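PDB 4E21: 6-phosphogluconate dehydrogenase (Decarboxylating), which probably catalyses the NADP-dependent oxidative decarboxylation of 6-phosphogluconate to ribulose 5-phosphate in the pentose phosphate pathway. Local coordinates for residues 38-43 with 171-176; 82-87 with 110-115; 265-270 with 282-287. All blocks are in the same frame, centred on the assembly; numbering follows the deposited sequence.

Overall arrangement
Contacts 1 and 2 both belong to the nucleotide-binding domain, whereas contact 3 joins two helices of the helical C-terminal domain, its centre about 38 Å from that of contact 2. Contact 2 is the buried one of the first pair, two parallel strands zipped by backbone hydrogen bonds with apolar side chains on both faces. Contact 1 is only partly buried and lies over one side of that sheet; it mixes an arginine gripping carbonyls with leucine packing, and its Leu173 touches Trp86 of contact 2. Contact 3, also buried, has no hydrogen bond between its segments: small side chains let the helices approach, and its charged groups reach a second subunit.

Contact 1: 38-43 with 171-176; sequences VRRLRK and RTLAPG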
loop_
_atom_site.group_PDB
_atom_site.type_symbol
_atom_site.label_atom_id
_atom_site.label_comp_id
_atom_site.label_asym_id
_atom_site.label_seq_id
_atom_site.Cartn_x
_atom_site.Cartn_y
_atom_site.Cartn_z
ATOM N N VAL B 38 26.719 -28.973 10.591
ATOM C CA VAL B 38 27.784 -29.948 10.826
ATOM C C VAL B 38 27.228 -31.080 11.681
ATOM O O VAL B 38 27.446 -32.253 11.372
ATOM C CB VAL B 38 29.028 -29.336 11.506
ATOM C CG1 VAL B 38 29.933 -30.435 12.002
ATOM C CG2 VAL B 38 29.771 -28.435 10.533
ATOM N N ARG B 39 26.478 -30.731 12.731
ATOM C CA ARG B 39 25.907 -31.762 13.598
ATOM C C ARG B 39 24.986 -32.657 12.802
ATOM O O ARG B 39 25.021 -33.875 12.944
ATOM C CB ARG B 39 25.178 -31.163 14.790
ATOM C CG ARG B 39 26.085 -30.469 15.771
ATOM C CD ARG B 39 25.279 -29.790 16.855
ATOM N NE ARG B 39 26.119 -28.943 17.691
ATOM C CZ ARG B 39 26.031 -27.619 17.747
ATOM N NH1 ARG B 39 25.124 -26.976 17.022
ATOM N NH2 ARG B 39 26.847 -26.937 18.539
ATOM N N ARG B 40 24.180 -32.055 11.933
ATOM C CA ARG B 40 23.274 -32.835 11.100
ATOM C C ARG B 40 24.056 -33.668 10.092
ATOM O O ARG B 40 23.774 -34.848 9.894
ATOM C CB ARG B 40 22.235 -31.944 10.397
ATOM C CG ARG B 40 21.249 -32.743 9.544
ATOM C CD ARG B 40 20.034 -31.938 9.167
ATOM N NE ARG B 40 19.074 -32.702 8.373
ATOM C CZ ARG B 40 17.994 -33.298 8.869
ATOM N NH1 ARG B 40 17.742 -33.231 10.170
ATOM N NH2 ARG B 40 17.168 -33.962 8.066
ATOM N N LEU B 41 25.028 -33.035 9.447
ATOM C CA LEU B 41 25.924 -33.701 8.495
ATOM C C LEU B 41 26.597 -34.924 9.137
ATOM O O LEU B 41 26.536 -36.030 8.597
ATOM C CB LEU B 41 27.000 -32.714 8.042
ATOM C CG LEU B 41 27.028 -32.056 6.662
ATOM C CD1 LEU B 41 25.784 -32.329 5.839
ATOM C CD2 LEU B 41 27.326 -30.558 6.801
ATOM N N ARG B 42 27.244 -34.712 10.285
ATOM C CA ARG B 42 27.901 -35.795 11.016
ATOM C C ARG B 42 26.910 -36.912 11.333
ATOM O O ARG B 42 27.100 -38.070 10.946
ATOM C CB ARG B 42 28.494 -35.256 12.313
ATOM C CG ARG B 42 29.170 -36.302 13.193
ATOM C CD ARG B 42 29.248 -35.769 14.622
ATOM N NE ARG B 42 30.369 -36.291 15.404
ATOM C CZ ARG B 42 30.621 -35.930 16.663
ATOM N NH1 ARG B 42 29.825 -35.051 17.270
ATOM N NH2 ARG B 42 31.659 -36.445 17.325
ATOM N N LYS B 43 25.836 -36.528 12.017
ATOM C CA LYS B 43 24.784 -37.437 12.452
ATOM C C LYS B 43 24.204 -38.212 11.277
ATOM O O LYS B 43 23.575 -39.242 11.464
ATOM C CB LYS B 43 23.684 -36.631 13.165
ATOM C CG LYS B 43 22.797 -37.405 14.125
ATOM C CD LYS B 43 21.993 -36.441 14.982
ATOM C CE LYS B 43 21.125 -35.527 14.098
ATOM N NZ LYS B 43 20.443 -34.401 14.826
ATOM N N ARG B 171 20.842 -34.208 0.295
ATOM C CA ARG B 171 19.929 -35.211 0.832
ATOM C C ARG B 171 19.958 -35.284 2.345
ATOM O O ARG B 171 18.910 -35.309 2.994
ATOM C CB ARG B 171 20.270 -36.573 0.274
ATOM C CG ARG B 171 19.562 -36.864 -1.007
ATOM C CD ARG B 171 20.006 -38.193 -1.545
ATOM N NE ARG B 171 18.842 -38.914 -2.030
ATOM C CZ ARG B 171 18.314 -38.730 -3.231
ATOM N NH1 ARG B 171 18.863 -37.851 -4.068
ATOM N NH2 ARG B 171 17.243 -39.431 -3.591
ATOM N N THR B 172 21.158 -35.323 2.909
ATOM C CA THR B 172 21.306 -35.384 4.359
ATOM C C THR B 172 20.743 -34.136 5.014
ATOM O O THR B 172 20.043 -34.215 6.026
ATOM C CB THR B 172 22.785 -35.537 4.758
ATOM O OG1 THR B 172 23.270 -36.768 4.232
ATOM C CG2 THR B 172 22.968 -35.534 6.277
ATOM N N LEU B 173 21.053 -32.985 4.424
ATOM C CA LEU B 173 20.691 -31.694 4.980
ATOM C C LEU B 173 19.179 -31.407 4.897
ATOM O O LEU B 173 18.613 -30.788 5.788
ATOM C CB LEU B 173 21.458 -30.614 4.242
ATOM C CG LEU B 173 22.544 -29.838 4.992
ATOM C CD1 LEU B 173 23.069 -30.580 6.175
ATOM C CD2 LEU B 173 23.660 -29.431 4.029
ATOM N N ALA B 174 18.550 -31.867 3.817
ATOM C CA ALA B 174 17.141 -31.609 3.534
ATOM C C ALA B 174 16.210 -32.504 4.381
ATOM O O ALA B 174 16.653 -33.513 4.965
ATOM C CB ALA B 174 16.867 -31.786 2.037
ATOM N N PRO B 175 14.923 -32.131 4.461
ATOM C CA PRO B 175 13.959 -32.832 5.327
ATOM C C PRO B 175 13.608 -34.234 4.841
ATOM O O PRO B 175 13.331 -35.094 5.666
ATOM C CB PRO B 175 12.714 -31.941 5.261
ATOM C CG PRO B 175 13.213 -30.589 4.817
ATOM C CD PRO B 175 14.330 -30.919 3.862
ATOM N N GLY B 176 13.647 -34.469 3.534
ATOM C CA GLY B 176 13.154 -35.721 2.989
ATOM C C GLY B 176 11.653 -35.693 2.742
ATOM O O GLY B 176 10.908 -34.988 3.425
#
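The polar part of this contact is the work of Arg40, which reaches from helix 32-43 to the carbonyls of Thr172, in the last turn of helix 167-173, and of Ala174, just beyond it. Its chain is extended, with CG anti to the backbone N (chi1 -179°), and this carries the guanidinium clear of its own helix. NE donates to Thr172 O at 3.0 Å, in the carbonyl plane and on a lone pair, though the bond is bent, with 138° at the hydrogen. NH2 gives a second bond to Ala174 O at 3.2 Å, this time from above the carbonyl plane. Arginine suits the place because carbonyls at a helix C-terminus lack the amides of a next turn, and a cation is probably favoured by the negative end of the helix dipole. NH1 turns to a further carbonyl, Leu148 O; three bonds, from NE, NH2 and NH1, fix the rotation of the guanidinium.

Both helices belong to the NAD-binding domain, a Rossmann-type fold: helix 32-43 follows the glycine-rich turn after the first strand, and helix 167-173 comes much later in the chain.

Apolar contact runs alongside. The buried side chains of Leu41 and Leu173 pack obliquely by their CD1 ends. Thr172 turns its methyl CG2 to Leu41 CA at 4.1 Å, while its hydroxyl OG1 is engaged by His46 NE2 and Pro168 O; a threonine can thus serve both the apolar and the polar side.

Contact 2: 82-87 with 110-115; sequences PRVVWL and IVIDGG
Trp86 and Ile112 are neighbours on adjacent strands, and the isoleucine lies against the flat side of the indole. Trp86 has CG anti to its backbone N (chi1 -163°), which lays the ring over the neighbouring strand; Ile112 CG2 then sits 3.8 Å from the centroid of the six-membered ring, 9° off the normal, a CH-pi contact. The other branch of Ile112 ends in CD1, 3.5 Å from Trp86 CE3, and also meets Val84 CG1 at 4.0 Å. A branched residue suits this site because it can touch the ring and the valine at once. Leu173, Val169 and Phe170 of helix 167-173 pack on the indole, whose buried NE1 has no partner in the model.

Strands 84-87 and 110-113 run parallel, and with helix 94-101 they form a beta-alpha-beta unit of the Rossmann-type sheet. Five backbone hydrogen bonds join the two segments, from Ile110 N to Arg83 O through to Gly114 N to Leu87 O.

On the other face the side chains of Leu87 and Val111 cross, with Leu87 CD1 4.2 Å from Val111 CG1, and Met101 of helix 94-101 covers both. At the strand end Asp113 OD1 accepts a hydrogen bond from Gly115 N at 3.1 Å, met from above the carboxylate plane, an Asx turn, while OD2 bonds to Ser117 OG. Gly114 suits its place beside the indole, since a CB would run into Trp86 NE1.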
loop_
_atom_site.group_PDB
_atom_site.type_symbol
_atom_site.label_atom_id
_atom_site.label_comp_id
_atom_site.label_asym_id
_atom_site.label_seq_id
_atom_site.Cartn_x
_atom_site.Cartn_y
_atom_site.Cartn_z
ATOM N N PRO B 82 39.213 -33.883 -4.601
ATOM C CA PRO B 82 38.599 -32.550 -4.712
ATOM C C PRO B 82 37.877 -32.201 -3.421
ATOM O O PRO B 82 37.209 -33.046 -2.836
ATOM C CB PRO B 82 37.555 -32.710 -5.829
ATOM C CG PRO B 82 37.659 -34.104 -6.334
ATOM C CD PRO B 82 38.425 -34.902 -5.314
ATOM N N ARG B 83 38.013 -30.965 -2.975
ATOM C CA ARG B 83 37.437 -30.569 -1.705
ATOM C C ARG B 83 35.999 -30.128 -1.858
ATOM O O ARG B 83 35.595 -29.701 -2.937
ATOM C CB ARG B 83 38.230 -29.424 -1.112
ATOM C CG ARG B 83 39.643 -29.772 -0.841
ATOM C CD ARG B 83 40.335 -28.574 -0.269
ATOM N NE ARG B 83 41.706 -28.862 0.105
ATOM C CZ ARG B 83 42.762 -28.619 -0.668
ATOM N NH1 ARG B 83 42.606 -28.098 -1.874
ATOM N NH2 ARG B 83 43.976 -28.895 -0.221
ATOM N N VAL B 84 35.236 -30.257 -0.772
ATOM C CA VAL B 84 33.926 -29.620 -0.642
ATOM C C VAL B 84 33.931 -28.656 0.548
ATOM O O VAL B 84 33.983 -29.089 1.706
ATOM C CB VAL B 84 32.815 -30.641 -0.460
ATOM C CG1 VAL B 84 31.500 -29.930 -0.015
ATOM C CG2 VAL B 84 32.608 -31.381 -1.751
ATOM N N VAL B 85 33.887 -27.354 0.265
ATOM C CA VAL B 85 33.959 -26.342 1.322
ATOM C C VAL B 85 32.668 -25.524 1.459
ATOM O O VAL B 85 32.272 -24.834 0.528
ATOM C CB VAL B 85 35.139 -25.367 1.104
ATOM C CG1 VAL B 85 35.243 -24.364 2.280
ATOM C CG2 VAL B 85 36.444 -26.136 0.893
ATOM N N TRP B 86 32.035 -25.589 2.627
ATOM C CA TRP B 86 30.796 -24.855 2.894
ATOM C C TRP B 86 31.064 -23.605 3.737
ATOM O O TRP B 86 31.729 -23.687 4.777
ATOM C CB TRP B 86 29.811 -25.771 3.609
ATOM C CG TRP B 86 28.384 -25.313 3.584
ATOM C CD1 TRP B 86 27.860 -24.216 4.217
ATOM C CD2 TRP B 86 27.283 -25.957 2.924
ATOM N NE1 TRP B 86 26.508 -24.141 3.988
ATOM C CE2 TRP B 86 26.129 -25.190 3.194
ATOM C CE3 TRP B 86 27.165 -27.097 2.118
ATOM C CZ2 TRP B 86 24.877 -25.527 2.686
ATOM C CZ3 TRP B 86 25.925 -27.437 1.626
ATOM C CH2 TRP B 86 24.794 -26.653 1.910
ATOM N N LEU B 87 30.582 -22.447 3.277
ATOM C CA LEU B 87 30.704 -21.200 4.040
ATOM C C LEU B 87 29.374 -20.844 4.711
ATOM O O LEU B 87 28.333 -20.834 4.059
ATOM C CB LEU B 87 31.163 -20.029 3.158
ATOM C CG LEU B 87 32.420 -20.172 2.280
ATOM C CD1 LEU B 87 32.637 -18.930 1.434
ATOM C CD2 LEU B 87 33.670 -20.431 3.114
ATOM N N ILE B 110 35.093 -27.577 -4.909
ATOM C CA ILE B 110 33.794 -26.922 -4.867
ATOM C C ILE B 110 33.680 -26.094 -3.586
ATOM O O ILE B 110 33.965 -26.593 -2.480
ATOM C CB ILE B 110 32.654 -27.969 -4.819
ATOM C CG1 ILE B 110 32.646 -28.830 -6.071
ATOM C CG2 ILE B 110 31.271 -27.301 -4.594
ATOM C CD1 ILE B 110 31.662 -29.983 -5.989
ATOM N N VAL B 111 33.255 -24.840 -3.735
ATOM C CA VAL B 111 33.003 -23.946 -2.605
ATOM C C VAL B 111 31.519 -23.571 -2.586
ATOM O O VAL B 111 30.936 -23.179 -3.600
ATOM C CB VAL B 111 33.889 -22.668 -2.678
ATOM C CG1 VAL B 111 33.603 -21.707 -1.505
ATOM C CG2 VAL B 111 35.345 -23.043 -2.684
ATOM N N ILE B 112 30.895 -23.732 -1.436
ATOM C CA ILE B 112 29.487 -23.428 -1.304
ATOM C C ILE B 112 29.301 -22.226 -0.388
ATOM O O ILE B 112 29.851 -22.207 0.712
ATOM C CB ILE B 112 28.747 -24.631 -0.732
ATOM C CG1 ILE B 112 28.988 -25.843 -1.641
ATOM C CG2 ILE B 112 27.238 -24.311 -0.534
ATOM C CD1 ILE B 112 28.848 -27.150 -0.934
ATOM N N ASP B 113 28.567 -21.217 -0.849
ATOM C CA ASP B 113 28.161 -20.108 0.032
ATOM C C ASP B 113 26.695 -20.308 0.413
ATOM O O ASP B 113 25.788 -20.206 -0.424
ATOM C CB ASP B 113 28.350 -18.761 -0.651
ATOM C CG ASP B 113 27.903 -17.593 0.219
ATOM O OD1 ASP B 113 27.630 -17.796 1.415
ATOM O OD2 ASP B 113 27.838 -16.460 -0.300
ATOM N N GLY B 114 26.476 -20.646 1.672
ATOM C CA GLY B 114 25.163 -20.990 2.157
ATOM C C GLY B 114 24.561 -19.878 2.985
ATOM O O GLY B 114 23.470 -20.024 3.515
ATOM N N GLY B 115 25.264 -18.758 3.085
ATOM C CA GLY B 115 24.784 -17.643 3.879
ATOM C C GLY B 115 23.847 -16.741 3.098
ATOM O O GLY B 115 23.345 -17.112 2.035
#

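Contact 3: 265-270 with 282-287; sequences ITEVWR and LSATAL
Thr266 holds OG1 between its backbone N and carbonyl carbon (chi1 54°), which lays the hydroxyl against Ala284 and leaves CG2 for Leu287. The residues belong to helices 262-269 and 278-289 of the helical C-terminal domain; the two short helical segments run roughly antiparallel at 150° with axes 8.6 Å apart. The small side chain of Ala284, facing Thr266, allows the backbones this close: Thr266 OG1 is 3.4 Å from Ala284 CA, and the CA atoms of Thr266 and Ala284 are 5.2 Å apart. This oxygen makes no bond across the contact; it is hydrogen-bonded to Leu262 O and Ala263 O in its own helix, which gives the buried hydroxyl polar partners. Its methyl CG2 meets Leu287 CD1 at 4.1 Å, the side chains crossing at about a right angle.

Glu267 and Arg270 form the charged flank. Glu267 bends at chi2 (64°), which brings its carboxylate round toward Arg270, while OE1 bonds to Thr183 OG1 of a second subunit. CD of Arg270 lies 4.1 Å from Ala284 CB, and the bend at chi3 beyond it turns the guanidinium to Glu267, with NE paired to Asp281. Its NH1 also reaches Pro181 O of that second subunit, and within the segment it donates to Glu267 OE2 at 3.0 Å, on the syn side of the carboxylate.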
loop_
_atom_site.group_PDB
_atom_site.type_symbol
_atom_site.label_atom_id
_atom_site.label_comp_id
_atom_site.label_asym_id
_atom_site.label_seq_id
_atom_site.Cartn_x
_atom_site.Cartn_y
_atom_site.Cartn_z
ATOM N N ILE B 265 -7.888 -17.825 19.300
ATOM C CA ILE B 265 -8.272 -17.668 17.904
ATOM C C ILE B 265 -7.207 -18.201 16.940
ATOM O O ILE B 265 -7.540 -18.934 15.998
ATOM C CB ILE B 265 -8.628 -16.211 17.565
ATOM C CG1 ILE B 265 -9.954 -15.833 18.228
ATOM C CG2 ILE B 265 -8.706 -16.003 16.040
ATOM C CD1 ILE B 265 -10.167 -14.359 18.253
ATOM N N THR B 266 -5.942 -17.836 17.159
ATOM C CA THR B 266 -4.876 -18.415 16.357
ATOM C C THR B 266 -4.831 -19.931 16.525
ATOM O O THR B 266 -4.632 -20.657 15.539
ATOM C CB THR B 266 -3.469 -17.789 16.622
ATOM O OG1 THR B 266 -3.166 -17.840 18.021
ATOM C CG2 THR B 266 -3.448 -16.342 16.156
ATOM N N GLU B 267 -5.019 -20.426 17.753
ATOM C CA GLU B 267 -5.056 -21.883 17.940
ATOM C C GLU B 267 -6.160 -22.513 17.084
ATOM O O GLU B 267 -5.898 -23.456 16.348
ATOM C CB GLU B 267 -5.245 -22.279 19.399
ATOM C CG GLU B 267 -5.265 -23.797 19.580
ATOM C CD GLU B 267 -3.925 -24.445 19.208
ATOM O OE1 GLU B 267 -2.875 -23.818 19.439
ATOM O OE2 GLU B 267 -3.919 -25.577 18.692
ATOM N N VAL B 268 -7.389 -21.976 17.161
ATOM C CA VAL B 268 -8.513 -22.547 16.406
ATOM C C VAL B 268 -8.326 -22.513 14.887
ATOM O O VAL B 268 -8.801 -23.412 14.175
ATOM C CB VAL B 268 -9.895 -21.914 16.790
ATOM C CG1 VAL B 268 -10.182 -20.664 15.964
ATOM C CG2 VAL B 268 -10.992 -22.917 16.560
ATOM N N TRP B 269 -7.639 -21.485 14.390
ATOM C CA TRP B 269 -7.316 -21.423 12.961
ATOM C C TRP B 269 -6.350 -22.519 12.455
ATOM O O TRP B 269 -6.292 -22.762 11.256
ATOM C CB TRP B 269 -6.770 -20.056 12.563
ATOM C CG TRP B 269 -7.787 -18.941 12.552
ATOM C CD1 TRP B 269 -9.160 -19.054 12.452
ATOM C CD2 TRP B 269 -7.507 -17.539 12.596
ATOM N NE1 TRP B 269 -9.736 -17.805 12.441
ATOM C CE2 TRP B 269 -8.742 -16.858 12.528
ATOM C CE3 TRP B 269 -6.328 -16.790 12.695
ATOM C CZ2 TRP B 269 -8.828 -15.458 12.559
ATOM C CZ3 TRP B 269 -6.419 -15.404 12.723
ATOM C CH2 TRP B 269 -7.662 -14.753 12.652
ATOM N N ARG B 270 -5.620 -23.183 13.353
ATOM C CA ARG B 270 -4.671 -24.228 12.939
ATOM C C ARG B 270 -5.365 -25.475 12.399
ATOM O O ARG B 270 -4.740 -26.271 11.696
ATOM C CB ARG B 270 -3.741 -24.629 14.081
ATOM C CG ARG B 270 -3.075 -23.477 14.766
ATOM C CD ARG B 270 -2.115 -23.948 15.829
ATOM N NE ARG B 270 -1.169 -24.935 15.292
ATOM C CZ ARG B 270 -1.035 -26.171 15.770
ATOM N NH1 ARG B 270 -1.772 -26.565 16.807
ATOM N NH2 ARG B 270 -0.169 -27.015 15.216
ATOM N N LEU B 282 3.506 -20.618 14.801
ATOM C CA LEU B 282 4.431 -19.820 15.596
ATOM C C LEU B 282 3.724 -18.687 16.323
ATOM O O LEU B 282 4.042 -18.381 17.474
ATOM C CB LEU B 282 5.537 -19.244 14.712
ATOM C CG LEU B 282 6.483 -20.263 14.049
ATOM C CD1 LEU B 282 7.644 -19.584 13.247
ATOM C CD2 LEU B 282 7.044 -21.231 15.090
ATOM N N SER B 283 2.793 -18.037 15.630
ATOM C CA SER B 283 2.003 -16.969 16.236
ATOM C C SER B 283 1.225 -17.512 17.420
ATOM O O SER B 283 1.154 -16.867 18.459
ATOM C CB SER B 283 1.019 -16.371 15.227
ATOM O OG SER B 283 1.728 -15.615 14.258
ATOM N N ALA B 284 0.638 -18.695 17.243
ATOM C CA ALA B 284 -0.115 -19.331 18.311
ATOM C C ALA B 284 0.781 -19.614 19.519
ATOM O O ALA B 284 0.373 -19.444 20.674
ATOM C CB ALA B 284 -0.755 -20.627 17.812
ATOM N N THR B 285 2.013 -20.041 19.247
ATOM C CA THR B 285 2.935 -20.393 20.323
ATOM C C THR B 285 3.358 -19.156 21.076
ATOM O O THR B 285 3.350 -19.148 22.306
ATOM C CB THR B 285 4.133 -21.159 19.797
ATOM O OG1 THR B 285 3.665 -22.412 19.289
ATOM C CG2 THR B 285 5.149 -21.396 20.900
ATOM N N ALA B 286 3.683 -18.098 20.337
ATOM C CA ALA B 286 4.040 -16.828 20.963
ATOM C C ALA B 286 2.885 -16.235 21.784
ATOM O O ALA B 286 3.091 -15.689 22.861
ATOM C CB ALA B 286 4.515 -15.837 19.919
ATOM N N LEU B 287 1.671 -16.315 21.262
ATOM C CA LEU B 287 0.540 -15.706 21.957
ATOM C C LEU B 287 0.133 -16.515 23.184
ATOM O O LEU B 287 -0.257 -15.943 24.192
ATOM C CB LEU B 287 -0.633 -15.486 21.006
ATOM C CG LEU B 287 -0.372 -14.269 20.130
ATOM C CD1 LEU B 287 -1.293 -14.319 18.938
ATOM C CD2 LEU B 287 -0.589 -12.992 20.928
#